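Local coordinates for protein type VI secretion system component (Escherichia coli O6, PDB 2P5Z) that is a component of the type VI secretion system that resembles phage T4 tail proteins gp27 and gp5 and probably forms part of the puncturing tip of the injection apparatus, at residues Q25-V30 against T50-A55; L233-S238 against A311-Q316. All blocks are in the same frame, centred on the assembly; numbering follows the deposited sequence.

Contact 1: Q25-V30 against T50-A55; sequences QSPVDV and TSSDKA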
ATOM      1  N   GLN A  25     -30.420  21.118 -18.970  1.00 57.15           N
ATOM      2  CA  GLN A  25     -31.534  22.044 -18.809  1.00 62.53           C
ATOM      3  C   GLN A  25     -31.763  22.366 -17.349  1.00 65.54           C
ATOM      4  O   GLN A  25     -32.129  23.491 -16.992  1.00 69.47           O
ATOM      5  CB  GLN A  25     -32.796  21.472 -19.418  1.00 62.11           C
ATOM      6  CG  GLN A  25     -32.631  21.189 -20.879  1.00 67.46           C
ATOM      7  CD  GLN A  25     -33.941  21.151 -21.605  1.00 70.07           C
ATOM      8  OE1 GLN A  25     -34.112  21.813 -22.631  1.00 70.51           O
ATOM      9  NE2 GLN A  25     -34.893  20.390 -21.070  1.00 72.90           N
ATOM     10  N   SER A  26     -31.544  21.367 -16.511  1.00 64.29           N
ATOM     11  CA  SER A  26     -31.659  21.531 -15.079  1.00 62.73           C
ATOM     12  C   SER A  26     -30.791  22.673 -14.582  1.00 61.16           C
ATOM     13  O   SER A  26     -29.620  22.756 -14.939  1.00 65.84           O
ATOM     14  CB  SER A  26     -31.266  20.237 -14.388  1.00 60.42           C
ATOM     15  OG  SER A  26     -32.035  19.162 -14.884  1.00 56.49           O
ATOM     16  N   PRO A  27     -31.389  23.586 -13.804  1.00 60.05           N
ATOM     17  CA  PRO A  27     -30.691  24.714 -13.193  1.00 58.15           C
ATOM     18  C   PRO A  27     -29.630  24.220 -12.236  1.00 57.39           C
ATOM     19  O   PRO A  27     -29.857  23.257 -11.516  1.00 60.97           O
ATOM     20  CB  PRO A  27     -31.797  25.431 -12.409  1.00 60.62           C
ATOM     21  CG  PRO A  27     -32.895  24.401 -12.250  1.00 60.54           C
ATOM     22  CD  PRO A  27     -32.830  23.578 -13.482  1.00 58.27           C
ATOM     23  N   VAL A  28     -28.466  24.851 -12.239  1.00 54.34           N
ATOM     24  CA  VAL A  28     -27.380  24.383 -11.397  1.00 51.81           C
ATOM     25  C   VAL A  28     -26.959  25.496 -10.467  1.00 52.21           C
ATOM     26  O   VAL A  28     -26.442  26.531 -10.899  1.00 53.44           O
ATOM     27  CB  VAL A  28     -26.160  23.895 -12.241  1.00 54.25           C
ATOM     28  CG1 VAL A  28     -24.911  23.685 -11.366  1.00 53.47           C
ATOM     29  CG2 VAL A  28     -26.507  22.622 -12.991  1.00 48.65           C
ATOM     30  N   ASP A  29     -27.175  25.274  -9.180  1.00 50.88           N
ATOM     31  CA  ASP A  29     -26.851  26.272  -8.187  1.00 53.32           C
ATOM     32  C   ASP A  29     -25.799  25.726  -7.213  1.00 52.08           C
ATOM     33  O   ASP A  29     -26.090  24.848  -6.403  1.00 48.63           O
ATOM     34  CB  ASP A  29     -28.134  26.688  -7.472  1.00 60.95           C
ATOM     35  CG  ASP A  29     -27.953  27.906  -6.595  1.00 71.25           C
ATOM     36  OD1 ASP A  29     -26.988  28.682  -6.826  1.00 74.23           O
ATOM     37  OD2 ASP A  29     -28.791  28.088  -5.671  1.00 76.24           O
ATOM     38  N   VAL A  30     -24.585  26.265  -7.296  1.00 47.88           N
ATOM     39  CA  VAL A  30     -23.452  25.732  -6.553  1.00 47.37           C
ATOM     40  C   VAL A  30     -23.611  25.882  -5.046  1.00 49.17           C
ATOM     41  O   VAL A  30     -23.699  26.991  -4.525  1.00 55.43           O
ATOM     42  CB  VAL A  30     -22.115  26.365  -7.019  1.00 45.25           C
ATOM     43  CG1 VAL A  30     -20.945  25.846  -6.192  1.00 40.80           C
ATOM     44  CG2 VAL A  30     -21.879  26.087  -8.497  1.00 43.27           C
ATOM     45  N   THR A  50     -27.285  22.461  -5.961  1.00 40.83           N
ATOM     46  CA  THR A  50     -28.702  22.155  -5.807  1.00 42.77           C
ATOM     47  C   THR A  50     -29.408  22.481  -7.089  1.00 41.96           C
ATOM     48  O   THR A  50     -28.917  23.294  -7.888  1.00 37.52           O
ATOM     49  CB  THR A  50     -29.360  22.895  -4.629  1.00 44.88           C
ATOM     50  OG1 THR A  50     -29.024  24.292  -4.692  1.00 46.62           O
ATOM     51  CG2 THR A  50     -28.858  22.315  -3.314  1.00 40.94           C
ATOM     52  N   SER A  51     -30.537  21.810  -7.295  1.00 41.00           N
ATOM     53  CA  SER A  51     -31.350  21.998  -8.488  1.00 46.84           C
ATOM     54  C   SER A  51     -32.838  21.751  -8.193  1.00 50.06           C
ATOM     55  O   SER A  51     -33.190  20.935  -7.332  1.00 49.96           O
ATOM     56  CB  SER A  51     -30.886  21.058  -9.594  1.00 45.34           C
ATOM     57  OG  SER A  51     -31.685  21.210 -10.760  1.00 46.50           O
ATOM     58  N   SER A  52     -33.703  22.442  -8.932  1.00 50.97           N
ATOM     59  CA  SER A  52     -35.158  22.233  -8.861  1.00 52.43           C
ATOM     60  C   SER A  52     -35.537  20.876  -9.444  1.00 48.44           C
ATOM     61  O   SER A  52     -36.558  20.292  -9.089  1.00 48.10           O
ATOM     62  CB  SER A  52     -35.884  23.325  -9.640  1.00 53.36           C
ATOM     63  OG  SER A  52     -35.092  24.499  -9.684  1.00 61.28           O
ATOM     64  N   ASP A  53     -34.706  20.390 -10.355  1.00 47.42           N
ATOM     65  CA  ASP A  53     -34.883  19.065 -10.930  1.00 47.33           C
ATOM     66  C   ASP A  53     -34.465  17.985  -9.904  1.00 47.85           C
ATOM     67  O   ASP A  53     -33.297  17.858  -9.538  1.00 50.75           O
ATOM     68  CB  ASP A  53     -34.055  18.997 -12.200  1.00 43.15           C
ATOM     69  CG  ASP A  53     -34.288  17.749 -12.996  1.00 45.41           C
ATOM     70  OD1 ASP A  53     -34.826  16.742 -12.463  1.00 45.24           O
ATOM     71  OD2 ASP A  53     -33.900  17.780 -14.187  1.00 43.31           O
ATOM     72  N   LYS A  54     -35.444  17.219  -9.450  1.00 47.44           N
ATOM     73  CA  LYS A  54     -35.212  16.171  -8.465  1.00 49.03           C
ATOM     74  C   LYS A  54     -34.890  14.810  -9.092  1.00 49.56           C
ATOM     75  O   LYS A  54     -34.946  13.794  -8.403  1.00 50.96           O
ATOM     76  CB  LYS A  54     -36.419  16.043  -7.530  1.00 45.76           C
ATOM     77  CG  LYS A  54     -36.887  17.372  -6.987  1.00 50.55           C
ATOM     78  CD  LYS A  54     -37.477  17.239  -5.595  1.00 55.97           C
ATOM     79  CE  LYS A  54     -38.815  16.514  -5.607  1.00 57.54           C
ATOM     80  NZ  LYS A  54     -39.202  16.155  -4.213  1.00 59.24           N
ATOM     81  N   ALA A  55     -34.548  14.798 -10.383  1.00 48.34           N
ATOM     82  CA  ALA A  55     -34.225  13.562 -11.104  1.00 44.10           C
ATOM     83  C   ALA A  55     -33.273  13.790 -12.273  1.00 44.40           C
ATOM     84  O   ALA A  55     -33.520  13.298 -13.365  1.00 46.23           O
ATOM     85  CB  ALA A  55     -35.502  12.882 -11.600  1.00 40.55           C
TER
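S51 OG stands anti to its backbone N (chi1 179°), and this turns the hydroxyl across the contact to P27. There it donates a hydrogen bond of 2.8 Å from S51 OG to P27 O, lying in the carbonyl plane. S51 OG also accepts from the backbone N of D53 and so forms an ST turn. One hydroxyl therefore ties its own turn to the facing chain. D53 CG is likewise anti to its backbone N (chi1 -172°), and the carboxylate reaches S26. S26 OG donates to D53 OD2; the modelled separation is very short, so its exact length is doubtful. The other carboxylate oxygen, D53 OD1, accepts from A55 N at 2.9 Å and closes an Asx turn. P27 CG touches S52 OG at 3.4 Å. D29 and T50 form an antiparallel hydrogen-bonded pair. D29 N gives to T50 O at 2.9 Å, and T50 N gives to D29 O at 2.7 Å. Their side chains lie side by side and point the same way. R354 binds both, by a salt bridge to D29 and a hydrogen bond to T50 OG1. The contact lies at the open end of the beta hairpin of strands 29-38 and 44-51. Strand 18-21 touches V28 through L19, while strand 104-111 pairs with strand 44-51 and supplies Y106, whose hydroxyl bonds the carbonyl of D53.

Contact 2: L233-S238 against A311-Q316; sequences LNTAYS and AILKGQ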
ATOM      1  N   LEU A 233       1.709  31.675   6.500  1.00 44.76           N
ATOM      2  CA  LEU A 233       2.907  31.176   5.853  1.00 46.38           C
ATOM      3  C   LEU A 233       3.731  30.288   6.767  1.00 49.77           C
ATOM      4  O   LEU A 233       3.911  30.597   7.947  1.00 50.65           O
ATOM      5  CB  LEU A 233       3.772  32.314   5.321  1.00 43.87           C
ATOM      6  CG  LEU A 233       3.131  33.284   4.326  1.00 47.48           C
ATOM      7  CD1 LEU A 233       4.178  34.213   3.724  1.00 45.74           C
ATOM      8  CD2 LEU A 233       2.384  32.560   3.212  1.00 50.58           C
ATOM      9  N   ASN A 234       4.206  29.177   6.204  1.00 49.52           N
ATOM     10  CA  ASN A 234       5.019  28.214   6.932  1.00 46.46           C
ATOM     11  C   ASN A 234       5.974  27.412   6.028  1.00 48.42           C
ATOM     12  O   ASN A 234       5.786  27.338   4.808  1.00 49.67           O
ATOM     13  CB  ASN A 234       4.133  27.285   7.745  1.00 45.32           C
ATOM     14  CG  ASN A 234       3.275  26.398   6.882  1.00 47.89           C
ATOM     15  OD1 ASN A 234       3.618  25.246   6.645  1.00 47.57           O
ATOM     16  ND2 ASN A 234       2.147  26.925   6.411  1.00 46.05           N
ATOM     17  N   THR A 235       7.013  26.842   6.635  1.00 43.29           N
ATOM     18  CA  THR A 235       8.052  26.157   5.896  1.00 38.14           C
ATOM     19  C   THR A 235       8.279  24.798   6.481  1.00 38.95           C
ATOM     20  O   THR A 235       7.897  24.534   7.615  1.00 39.71           O
ATOM     21  CB  THR A 235       9.409  26.827   6.024  1.00 37.24           C
ATOM     22  OG1 THR A 235       9.824  26.730   7.383  1.00 40.50           O
ATOM     23  CG2 THR A 235       9.412  28.280   5.552  1.00 33.13           C
ATOM     24  N   ALA A 236       8.921  23.939   5.694  1.00 38.88           N
ATOM     25  CA  ALA A 236       9.293  22.600   6.128  1.00 41.79           C
ATOM     26  C   ALA A 236      10.559  22.218   5.385  1.00 45.36           C
ATOM     27  O   ALA A 236      10.671  22.434   4.173  1.00 48.69           O
ATOM     28  CB  ALA A 236       8.182  21.596   5.841  1.00 34.76           C
ATOM     29  N   TYR A 237      11.522  21.685   6.120  1.00 44.90           N
ATOM     30  CA  TYR A 237      12.803  21.319   5.547  1.00 43.17           C
ATOM     31  C   TYR A 237      13.156  20.006   6.147  1.00 44.55           C
ATOM     32  O   TYR A 237      12.967  19.786   7.343  1.00 41.76           O
ATOM     33  CB  TYR A 237      13.888  22.323   5.893  1.00 42.92           C
ATOM     34  CG  TYR A 237      13.745  23.670   5.237  1.00 43.28           C
ATOM     35  CD1 TYR A 237      12.951  24.673   5.805  1.00 43.62           C
ATOM     36  CD2 TYR A 237      14.444  23.972   4.082  1.00 39.90           C
ATOM     37  CE1 TYR A 237      12.839  25.924   5.209  1.00 41.65           C
ATOM     38  CE2 TYR A 237      14.341  25.228   3.491  1.00 41.62           C
ATOM     39  CZ  TYR A 237      13.532  26.186   4.055  1.00 42.86           C
ATOM     40  OH  TYR A 237      13.428  27.418   3.457  1.00 48.62           O
ATOM     41  N   SER A 238      13.652  19.110   5.313  1.00 51.40           N
ATOM     42  CA  SER A 238      13.872  17.753   5.755  1.00 54.92           C
ATOM     43  C   SER A 238      15.269  17.328   5.385  1.00 56.74           C
ATOM     44  O   SER A 238      15.994  18.064   4.712  1.00 60.49           O
ATOM     45  CB  SER A 238      12.841  16.822   5.120  1.00 55.14           C
ATOM     46  OG  SER A 238      12.604  15.715   5.970  1.00 58.21           O
ATOM     47  N   ALA A 311      12.714  21.247   0.621  1.00 58.49           N
ATOM     48  CA  ALA A 311      12.189  22.508   1.111  1.00 54.57           C
ATOM     49  C   ALA A 311      10.752  22.721   0.671  1.00 56.59           C
ATOM     50  O   ALA A 311      10.514  23.181  -0.440  1.00 60.42           O
ATOM     51  CB  ALA A 311      13.048  23.649   0.629  1.00 48.25           C
ATOM     52  N   ILE A 312       9.792  22.409   1.537  1.00 55.85           N
ATOM     53  CA  ILE A 312       8.393  22.695   1.216  1.00 57.69           C
ATOM     54  C   ILE A 312       7.880  24.005   1.857  1.00 58.11           C
ATOM     55  O   ILE A 312       7.948  24.210   3.077  1.00 59.74           O
ATOM     56  CB  ILE A 312       7.457  21.493   1.520  1.00 56.53           C
ATOM     57  CG1 ILE A 312       7.975  20.232   0.812  1.00 59.35           C
ATOM     58  CG2 ILE A 312       6.044  21.779   1.044  1.00 49.67           C
ATOM     59  CD1 ILE A 312       7.303  18.913   1.282  1.00 58.22           C
ATOM     60  N   LEU A 313       7.375  24.889   1.010  1.00 52.79           N
ATOM     61  CA  LEU A 313       6.800  26.130   1.460  1.00 49.67           C
ATOM     62  C   LEU A 313       5.280  26.035   1.392  1.00 51.75           C
ATOM     63  O   LEU A 313       4.728  25.582   0.387  1.00 52.67           O
ATOM     64  CB  LEU A 313       7.306  27.257   0.578  1.00 46.13           C
ATOM     65  CG  LEU A 313       8.833  27.298   0.510  1.00 46.61           C
ATOM     66  CD1 LEU A 313       9.296  28.521  -0.214  1.00 46.62           C
ATOM     67  CD2 LEU A 313       9.466  27.277   1.893  1.00 47.37           C
ATOM     68  N   LYS A 314       4.603  26.433   2.468  1.00 49.50           N
ATOM     69  CA  LYS A 314       3.148  26.421   2.488  1.00 46.50           C
ATOM     70  C   LYS A 314       2.521  27.757   2.887  1.00 49.86           C
ATOM     71  O   LYS A 314       3.200  28.677   3.349  1.00 52.39           O
ATOM     72  CB  LYS A 314       2.617  25.314   3.379  1.00 49.48           C
ATOM     73  CG  LYS A 314       2.841  23.911   2.860  1.00 53.60           C
ATOM     74  CD  LYS A 314       1.820  22.961   3.466  1.00 59.66           C
ATOM     75  CE  LYS A 314       2.391  21.552   3.603  1.00 64.99           C
ATOM     76  NZ  LYS A 314       3.590  21.537   4.519  1.00 67.51           N
ATOM     77  N   GLY A 315       1.215  27.861   2.705  1.00 49.06           N
ATOM     78  CA  GLY A 315       0.518  29.095   3.007  1.00 52.45           C
ATOM     79  C   GLY A 315      -0.962  29.056   2.680  1.00 53.61           C
ATOM     80  O   GLY A 315      -1.468  28.054   2.181  1.00 54.11           O
ATOM     81  N   GLN A 316      -1.651  30.158   2.976  1.00 51.91           N
ATOM     82  CA  GLN A 316      -3.080  30.288   2.707  1.00 46.82           C
ATOM     83  C   GLN A 316      -3.370  31.574   1.976  1.00 44.61           C
ATOM     84  O   GLN A 316      -2.607  32.534   2.085  1.00 44.08           O
ATOM     85  CB  GLN A 316      -3.881  30.235   3.993  1.00 44.80           C
ATOM     86  CG  GLN A 316      -4.333  28.861   4.335  1.00 49.00           C
ATOM     87  CD  GLN A 316      -4.612  28.716   5.793  1.00 55.39           C
ATOM     88  OE1 GLN A 316      -3.758  29.020   6.628  1.00 61.08           O
ATOM     89  NE2 GLN A 316      -5.803  28.239   6.126  1.00 56.76           N
TER
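K314 and N234 face each other as an antiparallel hydrogen-bonded pair, and with A236 they have the most surface buried here. Two backbone bonds join the pair: K314 N to N234 O at 2.8 Å, and N234 N to K314 O at 3.1 Å. N234 CG lies between its own backbone N and carbonyl carbon (chi1 66°). This brings N234 CG over toward K314, 3.7 Å from K314 CB. N234 OD1 lies 3.4 Å and N234 ND2 3.5 Å from K314 CB. N234 ND2 donates to the carbonyl of G232. A236 is on the same face of the sheet and pairs with I312. I312 N bonds A236 O at 2.8 Å, while the return bond from A236 N to I312 O is weak. The two side chains touch lightly, A236 CB lying 4.4 Å from I312 CB. The other face carries T235, Y237, A311 and L313. Y237 CE2 packs 3.5 Å from A311 CB, and T235 CG2 meets L313 CD2. V338 of helix 337-341 packs on both Y237 and L313. T235, A236 and Y237 also pair antiparallel with a strand of the third subunit, and T235 OG1 bonds the backbone N of its H96. This is regular antiparallel pairing in a sheet that continues between subunits, consistent with the trimeric, gp27-like beta barrels of phage tail hubs.

Overall arrangement
Contact 1 comes first along the chain and closes before contact 2 opens. Their centres are about 40 Å apart, and their nearest atoms are about 20 Å apart. They do not touch, but connected beta pairings run between them. Strand 29-38 of contact 1 pairs with strand 343-353. That strand pairs with 359-366, which in turn pairs with strand 311-317 of contact 2. Contact 1 joins strands close in sequence, whereas contact 2 brings together strands separated by a long, largely unmodelled stretch. Both also lie near subunit boundaries. Near contact 1, K54 bridges to D334 of the second subunit. In contact 2, one strand serves both pairing within the chain and assembly of the trimer.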